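Local structure of beta subunit of photoactivated adenylyl cyclase (Beggiatoa sp. PS, 5M27) at residues I156-I161 with D274-A279. The protein probably makes cyclic AMP from ATP in response to blue light, joining a flavin-binding BLUF sensor to a class III adenylyl cyclase domain. Residues are numbered along the deposited sequence; the frame is centred on the assembly and turned at random.
Sequences IFFSDI and DAVNVA. With CA (calcium ion), chain L.
Ile156 and Ala279 pack closely where strand 156-161 packs against residues 274-279 of helix 274-285, with Ile156 CG2 3.8 Å from Ala279 CB. The two branches of the isoleucine divide the helix between them: CG2, anti to the backbone N, lies against Ala279 and the backbone of Val276, while Ile156 CG1 reaches Ala275 CB at 4.0 Å. The small methyl of Ala279 also sits 3.7 Å from Ile156 O. The axes of 156-161 and 274-279 approach to 7.7 Å, with 29° between their N-to-C directions. Two residues on, the Phe158 ring turns its edge to the helix, with CD2 3.8 Å from Ala279 CB and CE2 3.9 Å from Val276 CG1. Phe158 CE2 also lies 3.4 Å from Val276 O, oblique to the ring. With the Phe158 ring cut back to the methyl of an alanine, a gap beside Val276 and Met207 is likely to open, and the Ala279 methyl would lose its aromatic neighbour. This is helix-on-sheet packing within the class III nucleotidyl cyclase fold, in which strand 150-161 pairs with strands 205-211 and 247-258; Phe157 and Ser159 point to the other face, against helix 173-193. Packing gives way on the outer side of the helix, where Asn277 points away and is exposed; Asp274, though exposed, touches Ser165 of the second subunit. Past Phe158 the strand ends at a calcium ion, bound by Asp160 OD2, Ile161 O, Asp204 and a water, consistent with Asp160 and Asp204 being the metal-binding aspartates of class III cyclases, while Asp160 OD1 salt-bridges Arg287.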
loop_
_atom_site.group_PDB
_atom_site.type_symbol
_atom_site.label_atom_id
_atom_site.label_comp_id
_atom_site.label_asym_id
_atom_site.label_seq_id
_atom_site.Cartn_x
_atom_site.Cartn_y
_atom_site.Cartn_z
ATOM N N ILE B 156 13.619 -11.884 -8.291
ATOM C CA ILE B 156 12.609 -10.883 -8.620
ATOM C C ILE B 156 11.889 -11.297 -9.905
ATOM O O ILE B 156 12.529 -11.698 -10.886
ATOM C CB ILE B 156 13.232 -9.486 -8.741
ATOM C CG1 ILE B 156 14.006 -9.161 -7.448
ATOM C CG2 ILE B 156 12.137 -8.423 -9.070
ATOM C CD1 ILE B 156 13.139 -9.241 -6.179
ATOM N N PHE B 157 10.567 -11.195 -9.889
ATOM C CA PHE B 157 9.694 -11.531 -11.018
ATOM C C PHE B 157 9.038 -10.246 -11.482
ATOM O O PHE B 157 8.491 -9.497 -10.656
ATOM C CB PHE B 157 8.642 -12.560 -10.577
ATOM C CG PHE B 157 7.505 -12.822 -11.575
ATOM C CD1 PHE B 157 6.452 -11.915 -11.738
ATOM C CD2 PHE B 157 7.412 -14.058 -12.213
ATOM C CE1 PHE B 157 5.408 -12.180 -12.620
ATOM C CE2 PHE B 157 6.331 -14.342 -13.109
ATOM C CZ PHE B 157 5.345 -13.401 -13.301
ATOM N N PHE B 158 9.110 -9.983 -12.791
ATOM C CA PHE B 158 8.381 -8.890 -13.428
ATOM C C PHE B 158 7.661 -9.418 -14.663
ATOM O O PHE B 158 8.275 -10.088 -15.501
ATOM C CB PHE B 158 9.308 -7.751 -13.854
ATOM C CG PHE B 158 9.313 -6.601 -12.912
ATOM C CD1 PHE B 158 8.240 -5.761 -12.844
ATOM C CD2 PHE B 158 10.412 -6.356 -12.096
ATOM C CE1 PHE B 158 8.228 -4.700 -11.966
ATOM C CE2 PHE B 158 10.417 -5.283 -11.220
ATOM C CZ PHE B 158 9.318 -4.457 -11.161
ATOM N N SER B 159 6.380 -9.087 -14.794
ATOM C CA SER B 159 5.620 -9.406 -15.997
ATOM C C SER B 159 4.704 -8.241 -16.335
ATOM O O SER B 159 4.299 -7.473 -15.449
ATOM C CB SER B 159 4.783 -10.699 -15.849
ATOM O OG SER B 159 3.650 -10.534 -15.011
ATOM N N ASP B 160 4.388 -8.093 -17.621
ATOM C CA ASP B 160 3.395 -7.091 -17.985
ATOM C C ASP B 160 2.754 -7.469 -19.315
ATOM O O ASP B 160 3.191 -8.385 -20.014
ATOM C CB ASP B 160 3.997 -5.673 -18.004
ATOM C CG ASP B 160 4.586 -5.280 -19.339
ATOM O OD1 ASP B 160 5.151 -6.147 -20.016
ATOM O OD2 ASP B 160 4.515 -4.086 -19.708
ATOM N N ILE B 161 1.713 -6.729 -19.655
ATOM C CA ILE B 161 0.856 -7.076 -20.781
ATOM C C ILE B 161 1.483 -6.545 -22.064
ATOM O O ILE B 161 1.929 -5.396 -22.111
ATOM C CB ILE B 161 -0.552 -6.509 -20.557
ATOM C CG1 ILE B 161 -1.162 -7.166 -19.304
ATOM C CG2 ILE B 161 -1.429 -6.711 -21.797
ATOM C CD1 ILE B 161 -2.525 -6.585 -18.897
ATOM N N ASP B 274 19.567 -3.692 -7.188
ATOM C CA ASP B 274 19.786 -3.796 -8.631
ATOM C C ASP B 274 18.888 -4.825 -9.281
ATOM O O ASP B 274 18.480 -4.656 -10.434
ATOM C CB ASP B 274 21.224 -4.209 -8.908
ATOM C CG ASP B 274 22.167 -3.080 -8.846
ATOM O OD1 ASP B 274 22.208 -2.326 -9.841
ATOM O OD2 ASP B 274 22.874 -2.971 -7.818
ATOM N N ALA B 275 18.627 -5.935 -8.588
ATOM C CA ALA B 275 17.901 -7.019 -9.228
ATOM C C ALA B 275 16.517 -6.565 -9.662
ATOM O O ALA B 275 15.981 -7.076 -10.645
ATOM C CB ALA B 275 17.824 -8.228 -8.303
ATOM N N VAL B 276 15.938 -5.594 -8.954
ATOM C CA VAL B 276 14.595 -5.131 -9.288
ATOM C C VAL B 276 14.578 -4.566 -10.699
ATOM O O VAL B 276 13.784 -4.988 -11.544
ATOM C CB VAL B 276 14.114 -4.090 -8.263
ATOM C CG1 VAL B 276 12.763 -3.515 -8.681
ATOM C CG2 VAL B 276 14.042 -4.710 -6.858
ATOM N N ASN B 277 15.477 -3.619 -10.978
ATOM C CA ASN B 277 15.481 -2.980 -12.288
ATOM C C ASN B 277 15.889 -3.959 -13.381
ATOM O O ASN B 277 15.356 -3.888 -14.488
ATOM C CB ASN B 277 16.402 -1.757 -12.284
ATOM C CG ASN B 277 16.511 -1.107 -13.655
ATOM O OD1 ASN B 277 15.516 -0.608 -14.202
ATOM N ND2 ASN B 277 17.716 -1.117 -14.225
ATOM N N VAL B 278 16.811 -4.892 -13.095
ATOM C CA VAL B 278 17.224 -5.836 -14.134
ATOM C C VAL B 278 16.046 -6.694 -14.575
ATOM O O VAL B 278 15.845 -6.931 -15.769
ATOM C CB VAL B 278 18.403 -6.709 -13.653
ATOM C CG1 VAL B 278 18.701 -7.794 -14.687
ATOM C CG2 VAL B 278 19.643 -5.855 -13.380
ATOM N N ALA B 279 15.244 -7.171 -13.615
ATOM C CA ALA B 279 14.119 -8.030 -13.948
ATOM C C ALA B 279 13.098 -7.270 -14.783
ATOM O O ALA B 279 12.581 -7.790 -15.780
ATOM C CB ALA B 279 13.492 -8.579 -12.658
HETATM CA CA CA L . 2.758 -3.079 -21.289
HETATM O O HOH W 1 2.334 -0.775 -20.059
#